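Local structure of meso-diaminopimelate dehydrogenase (Clostridium tetani, 3WGY) at residues 154-166 and 214-226. The protein catalyses the reversible NADP-dependent oxidative deamination of meso-diaminopimelate at its D-centre, and in this engineered form is seen with the 2-oxo acid 4-methyl-2-oxovalerate bound. The protein carries 6 engineered substitutions. Numbering follows the deposited sequence.
Engineered in segment 154-166: Leu154 (natural residue Gln). With COI (2-oxo-4-methylpentanoic acid), chain C.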
ATOM      1  N   LEU B 154       7.503 -10.044  23.796  1.00 53.91           N
ATOM      2  CA  LEU B 154       7.507  -9.909  25.254  1.00 56.09           C
ATOM      3  C   LEU B 154       7.322 -11.219  26.004  1.00 56.73           C
ATOM      4  O   LEU B 154       8.109 -11.542  26.899  1.00 56.80           O
ATOM      5  CB  LEU B 154       6.444  -8.893  25.699  1.00 56.66           C
ATOM      6  CG  LEU B 154       6.385  -8.522  27.186  1.00 57.65           C
ATOM      7  CD1 LEU B 154       5.588  -9.571  27.940  1.00 59.01           C
ATOM      8  CD2 LEU B 154       7.798  -8.377  27.759  1.00 59.06           C
ATOM      9  N   GLY B 155       6.283 -11.964  25.640  1.00 56.04           N
ATOM     10  CA  GLY B 155       6.019 -13.224  26.300  1.00 55.20           C
ATOM     11  C   GLY B 155       7.248 -14.105  26.313  1.00 54.31           C
ATOM     12  O   GLY B 155       7.601 -14.675  27.344  1.00 55.00           O
ATOM     13  N   HIS B 156       7.905 -14.208  25.163  1.00 52.89           N
ATOM     14  CA  HIS B 156       9.097 -15.030  25.028  1.00 51.70           C
ATOM     15  C   HIS B 156      10.253 -14.602  25.931  1.00 50.72           C
ATOM     16  O   HIS B 156      10.984 -15.448  26.445  1.00 50.43           O
ATOM     17  CB  HIS B 156       9.545 -15.050  23.568  1.00 51.17           C
ATOM     18  CG  HIS B 156       8.586 -15.755  22.658  1.00 51.28           C
ATOM     19  ND1 HIS B 156       7.279 -15.339  22.489  1.00 51.94           N
ATOM     20  CD2 HIS B 156       8.742 -16.847  21.873  1.00 52.44           C
ATOM     21  CE1 HIS B 156       6.675 -16.145  21.636  1.00 52.95           C
ATOM     22  NE2 HIS B 156       7.538 -17.068  21.250  1.00 52.64           N
ATOM     23  N   SER B 157      10.418 -13.294  26.123  1.00 49.67           N
ATOM     24  CA  SER B 157      11.482 -12.781  26.979  1.00 48.94           C
ATOM     25  C   SER B 157      11.220 -13.163  28.424  1.00 48.40           C
ATOM     26  O   SER B 157      12.150 -13.468  29.171  1.00 47.48           O
ATOM     27  CB  SER B 157      11.593 -11.260  26.855  1.00 48.64           C
ATOM     28  OG  SER B 157      12.185 -10.903  25.617  1.00 50.74           O
ATOM     29  N   ASP B 158       9.949 -13.133  28.821  1.00 49.29           N
ATOM     30  CA  ASP B 158       9.570 -13.519  30.175  1.00 49.59           C
ATOM     31  C   ASP B 158       9.782 -15.025  30.294  1.00 49.35           C
ATOM     32  O   ASP B 158      10.275 -15.514  31.309  1.00 51.14           O
ATOM     33  CB  ASP B 158       8.095 -13.198  30.447  1.00 49.98           C
ATOM     34  CG  ASP B 158       7.799 -11.711  30.401  1.00 51.56           C
ATOM     35  OD1 ASP B 158       8.611 -10.920  30.932  1.00 51.17           O
ATOM     36  OD2 ASP B 158       6.743 -11.335  29.848  1.00 52.73           O
ATOM     37  N   ALA B 159       9.403 -15.748  29.244  1.00 48.36           N
ATOM     38  CA  ALA B 159       9.550 -17.200  29.199  1.00 49.00           C
ATOM     39  C   ALA B 159      11.015 -17.588  29.373  1.00 49.10           C
ATOM     40  O   ALA B 159      11.328 -18.511  30.119  1.00 49.19           O
ATOM     41  CB  ALA B 159       9.017 -17.738  27.877  1.00 47.80           C
ATOM     42  N   ILE B 160      11.905 -16.885  28.674  1.00 49.33           N
ATOM     43  CA  ILE B 160      13.341 -17.142  28.767  1.00 49.94           C
ATOM     44  C   ILE B 160      13.811 -16.963  30.209  1.00 49.62           C
ATOM     45  O   ILE B 160      14.589 -17.767  30.723  1.00 49.40           O
ATOM     46  CB  ILE B 160      14.149 -16.164  27.877  1.00 49.21           C
ATOM     47  CG1 ILE B 160      13.952 -16.498  26.404  1.00 49.81           C
ATOM     48  CG2 ILE B 160      15.626 -16.253  28.203  1.00 52.43           C
ATOM     49  CD1 ILE B 160      14.616 -15.504  25.487  1.00 45.91           C
ATOM     50  N   ARG B 161      13.329 -15.906  30.856  1.00 50.02           N
ATOM     51  CA  ARG B 161      13.702 -15.604  32.233  1.00 50.49           C
ATOM     52  C   ARG B 161      13.259 -16.675  33.232  1.00 50.65           C
ATOM     53  O   ARG B 161      13.780 -16.749  34.341  1.00 51.59           O
ATOM     54  CB  ARG B 161      13.129 -14.250  32.653  1.00 51.35           C
ATOM     55  CG  ARG B 161      13.685 -13.054  31.899  1.00 53.00           C
ATOM     56  CD  ARG B 161      13.368 -11.766  32.652  1.00 53.54           C
ATOM     57  NE  ARG B 161      13.885 -10.584  31.975  1.00 55.55           N
ATOM     58  CZ  ARG B 161      13.301  -9.995  30.937  1.00 56.96           C
ATOM     59  NH1 ARG B 161      12.161 -10.476  30.449  1.00 58.75           N
ATOM     60  NH2 ARG B 161      13.862  -8.927  30.384  1.00 56.37           N
ATOM     61  N   ARG B 162      12.296 -17.498  32.840  1.00 50.45           N
ATOM     62  CA  ARG B 162      11.811 -18.568  33.707  1.00 51.92           C
ATOM     63  C   ARG B 162      12.764 -19.767  33.715  1.00 51.07           C
ATOM     64  O   ARG B 162      12.728 -20.594  34.629  1.00 51.91           O
ATOM     65  CB  ARG B 162      10.426 -19.036  33.245  1.00 52.55           C
ATOM     66  CG  ARG B 162       9.259 -18.253  33.826  1.00 53.37           C
ATOM     67  CD  ARG B 162       7.981 -18.564  33.067  1.00 52.46           C
ATOM     68  NE  ARG B 162       7.419 -17.355  32.475  1.00 55.86           N
ATOM     69  CZ  ARG B 162       6.766 -17.316  31.319  1.00 55.23           C
ATOM     70  NH1 ARG B 162       6.587 -18.427  30.612  1.00 54.80           N
ATOM     71  NH2 ARG B 162       6.288 -16.162  30.873  1.00 55.54           N
ATOM     72  N   VAL B 163      13.615 -19.852  32.698  1.00 49.43           N
ATOM     73  CA  VAL B 163      14.562 -20.960  32.574  1.00 47.96           C
ATOM     74  C   VAL B 163      15.668 -20.925  33.622  1.00 47.99           C
ATOM     75  O   VAL B 163      16.289 -19.886  33.860  1.00 46.89           O
ATOM     76  CB  VAL B 163      15.186 -20.995  31.158  1.00 46.17           C
ATOM     77  CG1 VAL B 163      16.305 -22.037  31.086  1.00 45.41           C
ATOM     78  CG2 VAL B 163      14.100 -21.309  30.137  1.00 46.01           C
ATOM     79  N   GLN B 164      15.908 -22.077  34.241  1.00 48.85           N
ATOM     80  CA  GLN B 164      16.927 -22.205  35.277  1.00 49.01           C
ATOM     81  C   GLN B 164      18.280 -21.795  34.719  1.00 47.59           C
ATOM     82  O   GLN B 164      18.681 -22.245  33.644  1.00 48.03           O
ATOM     83  CB  GLN B 164      16.986 -23.655  35.777  1.00 52.31           C
ATOM     84  CG  GLN B 164      15.660 -24.187  36.328  1.00 57.90           C
ATOM     85  CD  GLN B 164      15.389 -23.761  37.769  1.00 61.25           C
ATOM     86  OE1 GLN B 164      14.250 -23.809  38.242  1.00 61.80           O
ATOM     87  NE2 GLN B 164      16.442 -23.358  38.476  1.00 63.58           N
ATOM     88  N   GLY B 165      18.976 -20.924  35.444  1.00 45.73           N
ATOM     89  CA  GLY B 165      20.287 -20.482  35.002  1.00 44.71           C
ATOM     90  C   GLY B 165      20.295 -19.183  34.218  1.00 43.95           C
ATOM     91  O   GLY B 165      21.361 -18.634  33.935  1.00 40.68           O
ATOM     92  N   VAL B 166      19.112 -18.692  33.860  1.00 44.78           N
ATOM     93  CA  VAL B 166      18.993 -17.447  33.102  1.00 45.03           C
ATOM     94  C   VAL B 166      18.761 -16.234  34.003  1.00 45.81           C
ATOM     95  O   VAL B 166      17.708 -16.112  34.620  1.00 46.13           O
ATOM     96  CB  VAL B 166      17.827 -17.520  32.089  1.00 45.49           C
ATOM     97  CG1 VAL B 166      17.582 -16.144  31.468  1.00 44.71           C
ATOM     98  CG2 VAL B 166      18.146 -18.545  31.007  1.00 43.97           C
ATOM     99  N   ILE B 214      20.875 -24.560  29.402  1.00 40.70           N
ATOM    100  CA  ILE B 214      19.958 -23.434  29.241  1.00 40.28           C
ATOM    101  C   ILE B 214      19.522 -23.400  27.783  1.00 39.43           C
ATOM    102  O   ILE B 214      18.343 -23.235  27.472  1.00 39.01           O
ATOM    103  CB  ILE B 214      20.651 -22.092  29.586  1.00 39.00           C
ATOM    104  CG1 ILE B 214      20.878 -21.992  31.092  1.00 36.38           C
ATOM    105  CG2 ILE B 214      19.812 -20.926  29.089  1.00 37.75           C
ATOM    106  CD1 ILE B 214      21.695 -20.779  31.502  1.00 35.00           C
ATOM    107  N   GLU B 215      20.499 -23.579  26.902  1.00 40.74           N
ATOM    108  CA  GLU B 215      20.276 -23.578  25.467  1.00 42.75           C
ATOM    109  C   GLU B 215      19.229 -24.597  25.052  1.00 44.80           C
ATOM    110  O   GLU B 215      18.400 -24.333  24.177  1.00 44.82           O
ATOM    111  CB  GLU B 215      21.583 -23.891  24.747  1.00 44.37           C
ATOM    112  CG  GLU B 215      21.529 -23.720  23.251  1.00 46.69           C
ATOM    113  CD  GLU B 215      22.759 -24.277  22.582  1.00 49.37           C
ATOM    114  OE1 GLU B 215      23.777 -24.464  23.283  1.00 53.28           O
ATOM    115  OE2 GLU B 215      22.711 -24.524  21.362  1.00 52.23           O
ATOM    116  N   GLN B 216      19.268 -25.771  25.673  1.00 45.35           N
ATOM    117  CA  GLN B 216      18.319 -26.817  25.338  1.00 45.73           C
ATOM    118  C   GLN B 216      16.979 -26.646  26.047  1.00 45.56           C
ATOM    119  O   GLN B 216      15.948 -27.095  25.546  1.00 47.21           O
ATOM    120  CB  GLN B 216      18.940 -28.188  25.627  1.00 46.14           C
ATOM    121  CG  GLN B 216      20.232 -28.423  24.841  1.00 45.83           C
ATOM    122  CD  GLN B 216      20.037 -28.287  23.333  1.00 47.64           C
ATOM    123  OE1 GLN B 216      19.282 -29.040  22.722  1.00 46.96           O
ATOM    124  NE2 GLN B 216      20.721 -27.322  22.734  1.00 49.70           N
ATOM    125  N   ASP B 217      16.982 -25.991  27.203  1.00 45.68           N
ATOM    126  CA  ASP B 217      15.733 -25.751  27.913  1.00 44.03           C
ATOM    127  C   ASP B 217      14.921 -24.711  27.141  1.00 44.51           C
ATOM    128  O   ASP B 217      13.689 -24.760  27.108  1.00 44.53           O
ATOM    129  CB  ASP B 217      16.010 -25.244  29.323  1.00 43.98           C
ATOM    130  CG  ASP B 217      16.553 -26.329  30.222  1.00 45.47           C
ATOM    131  OD1 ASP B 217      16.791 -27.447  29.714  1.00 44.22           O
ATOM    132  OD2 ASP B 217      16.745 -26.069  31.424  1.00 45.18           O
ATOM    133  N   ILE B 218      15.624 -23.773  26.518  1.00 43.65           N
ATOM    134  CA  ILE B 218      14.977 -22.728  25.739  1.00 44.12           C
ATOM    135  C   ILE B 218      14.462 -23.305  24.426  1.00 45.69           C
ATOM    136  O   ILE B 218      13.291 -23.135  24.080  1.00 46.95           O
ATOM    137  CB  ILE B 218      15.960 -21.561  25.447  1.00 41.36           C
ATOM    138  CG1 ILE B 218      16.239 -20.785  26.736  1.00 38.51           C
ATOM    139  CG2 ILE B 218      15.368 -20.618  24.406  1.00 40.56           C
ATOM    140  CD1 ILE B 218      17.261 -19.675  26.592  1.00 35.32           C
ATOM    141  N   LYS B 219      15.337 -24.001  23.708  1.00 47.53           N
ATOM    142  CA  LYS B 219      14.979 -24.597  22.429  1.00 49.85           C
ATOM    143  C   LYS B 219      13.801 -25.577  22.480  1.00 51.31           C
ATOM    144  O   LYS B 219      12.922 -25.546  21.614  1.00 50.47           O
ATOM    145  CB  LYS B 219      16.191 -25.306  21.824  1.00 50.22           C
ATOM    146  CG  LYS B 219      17.328 -24.388  21.424  1.00 51.19           C
ATOM    147  CD  LYS B 219      18.279 -25.121  20.496  1.00 52.38           C
ATOM    148  CE  LYS B 219      19.428 -24.239  20.048  1.00 54.43           C
ATOM    149  NZ  LYS B 219      20.070 -24.753  18.807  1.00 54.13           N
ATOM    150  N   THR B 220      13.778 -26.444  23.486  1.00 51.97           N
ATOM    151  CA  THR B 220      12.703 -27.428  23.598  1.00 53.00           C
ATOM    152  C   THR B 220      11.468 -26.917  24.331  1.00 53.32           C
ATOM    153  O   THR B 220      10.528 -27.675  24.556  1.00 53.69           O
ATOM    154  CB  THR B 220      13.185 -28.706  24.320  1.00 53.17           C
ATOM    155  OG1 THR B 220      13.521 -28.388  25.676  1.00 52.05           O
ATOM    156  CG2 THR B 220      14.404 -29.286  23.624  1.00 51.31           C
ATOM    157  N   MET B 221      11.463 -25.640  24.703  1.00 53.65           N
ATOM    158  CA  MET B 221      10.324 -25.073  25.420  1.00 54.33           C
ATOM    159  C   MET B 221       9.054 -25.076  24.581  1.00 55.47           C
ATOM    160  O   MET B 221       8.997 -24.457  23.517  1.00 53.44           O
ATOM    161  CB  MET B 221      10.621 -23.646  25.864  1.00 54.17           C
ATOM    162  CG  MET B 221       9.536 -23.068  26.753  1.00 53.73           C
ATOM    163  SD  MET B 221       9.866 -21.374  27.201  1.00 55.57           S
ATOM    164  CE  MET B 221      11.083 -21.602  28.496  1.00 53.71           C
ATOM    165  N   PRO B 222       8.009 -25.765  25.064  1.00 56.71           N
ATOM    166  CA  PRO B 222       6.721 -25.866  24.374  1.00 58.14           C
ATOM    167  C   PRO B 222       5.929 -24.565  24.399  1.00 58.83           C
ATOM    168  O   PRO B 222       6.071 -23.754  25.315  1.00 58.28           O
ATOM    169  CB  PRO B 222       6.020 -26.986  25.129  1.00 58.20           C
ATOM    170  CG  PRO B 222       6.496 -26.765  26.525  1.00 58.38           C
ATOM    171  CD  PRO B 222       7.980 -26.516  26.333  1.00 57.90           C
ATOM    172  N   ASP B 223       5.098 -24.385  23.377  1.00 59.83           N
ATOM    173  CA  ASP B 223       4.261 -23.199  23.229  1.00 60.71           C
ATOM    174  C   ASP B 223       5.060 -21.956  22.838  1.00 59.75           C
ATOM    175  O   ASP B 223       4.474 -20.957  22.427  1.00 61.67           O
ATOM    176  CB  ASP B 223       3.480 -22.905  24.521  1.00 62.24           C
ATOM    177  CG  ASP B 223       2.697 -24.110  25.026  1.00 63.59           C
ATOM    178  OD1 ASP B 223       1.974 -24.735  24.222  1.00 64.92           O
ATOM    179  OD2 ASP B 223       2.800 -24.424  26.233  1.00 62.70           O
ATOM    180  N   TYR B 224       6.386 -22.011  22.958  1.00 56.88           N
ATOM    181  CA  TYR B 224       7.213 -20.852  22.620  1.00 54.27           C
ATOM    182  C   TYR B 224       8.290 -21.062  21.562  1.00 51.33           C
ATOM    183  O   TYR B 224       8.269 -20.412  20.522  1.00 52.03           O
ATOM    184  CB  TYR B 224       7.892 -20.283  23.870  1.00 53.89           C
ATOM    185  CG  TYR B 224       6.953 -19.700  24.898  1.00 54.31           C
ATOM    186  CD1 TYR B 224       6.254 -20.525  25.779  1.00 54.61           C
ATOM    187  CD2 TYR B 224       6.784 -18.319  25.010  1.00 53.50           C
ATOM    188  CE1 TYR B 224       5.415 -19.991  26.753  1.00 54.54           C
ATOM    189  CE2 TYR B 224       5.945 -17.774  25.978  1.00 53.79           C
ATOM    190  CZ  TYR B 224       5.267 -18.616  26.848  1.00 54.59           C
ATOM    191  OH  TYR B 224       4.455 -18.093  27.829  1.00 55.25           O
ATOM    192  N   PHE B 225       9.226 -21.967  21.822  1.00 48.82           N
ATOM    193  CA  PHE B 225      10.330 -22.201  20.893  1.00 46.50           C
ATOM    194  C   PHE B 225      10.365 -23.551  20.182  1.00 45.69           C
ATOM    195  O   PHE B 225      10.910 -23.657  19.084  1.00 45.39           O
ATOM    196  CB  PHE B 225      11.659 -22.010  21.630  1.00 44.59           C
ATOM    197  CG  PHE B 225      11.824 -20.657  22.246  1.00 42.31           C
ATOM    198  CD1 PHE B 225      12.258 -19.579  21.483  1.00 42.46           C
ATOM    199  CD2 PHE B 225      11.531 -20.455  23.589  1.00 41.56           C
ATOM    200  CE1 PHE B 225      12.398 -18.314  22.050  1.00 42.02           C
ATOM    201  CE2 PHE B 225      11.666 -19.192  24.170  1.00 42.70           C
ATOM    202  CZ  PHE B 225      12.101 -18.120  23.398  1.00 42.89           C
ATOM    203  N   ALA B 226       9.803 -24.574  20.815  1.00 46.16           N
ATOM    204  CA  ALA B 226       9.788 -25.927  20.267  1.00 47.53           C
ATOM    205  C   ALA B 226       9.566 -26.020  18.756  1.00 48.00           C
ATOM    206  O   ALA B 226      10.281 -26.746  18.064  1.00 47.84           O
ATOM    207  CB  ALA B 226       8.741 -26.769  20.998  1.00 48.22           C
TER
HETATM  208  C1  COI C 400       4.883 -11.693  23.025  1.00105.88           C
HETATM  209  O1  COI C 400       5.632 -12.689  23.044  1.00105.44           O
HETATM  210  O2  COI C 400       5.186 -10.694  22.331  1.00104.97           O
HETATM  211  C2  COI C 400       3.593 -11.682  23.847  1.00106.30           C
HETATM  212  O3  COI C 400       3.254 -12.643  24.538  1.00107.41           O
HETATM  213  C3  COI C 400       2.756 -10.405  23.768  1.00105.86           C
HETATM  214  C4  COI C 400       3.062  -9.510  24.972  1.00105.40           C
HETATM  215  C5  COI C 400       2.274  -8.204  24.851  1.00105.07           C
HETATM  216  C6  COI C 400       2.667 -10.230  26.263  1.00105.10           C
HETATM  217  O   HOH W   1      18.867 -24.507  32.269  1.00 42.38           O
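His156, Tyr224 and Phe225 form an aromatic cluster where helix 154-162 packs against helix 211-219 and the loop that follows; both helices lie on the mixed sheet of the C-terminal domain. The imidazole is shared between two T-shaped pairs. Tyr224 turns its edge to one imidazole face, CD2 over the ring centre, with the planes at 76°; the imidazole in turn presents its CD2 edge to the face of Phe225, almost perpendicular to it. Ile218 CG2 covers the opposite face of that phenyl ring. With CG beside its own backbone N (chi1 -67°), the histidine also brings ND1 to the ligand, donating to carboxylate oxygen O1 of 2-oxo-4-methylpentanoic acid at 3.2 Å. Histidine suits the place because one flat ring offers a nitrogen to the ligand, a C-H edge to Phe225 and a face to Tyr224; these two neighbours probably limit its rotation. Gly155, with no side chain, lets the ligand come close: its N lies 2.8 Å from O1.

Ala159 is small enough for Tyr224 to lie against the helix: its CB sits over the phenol face, 3.8 Å from the ring centroid. Beyond it, Met221 runs extended and then bends at its last torsion (chi3 -79°), bringing CE to 3.4 Å from Val163 CG2, a tight fit. Branched Val163 divides its methyls, CG2 meeting Met221 and Ile218 while CG1 rests on Asp217 CB. In the type II turn from Val163 to Val166, Gly165 takes a positive phi that suits a residue lacking CB, and Ile214 CD1 packs against its carbonyl O. One water donates to both Gln164 O (2.7 Å) and Asp217 OD2 (2.8 Å).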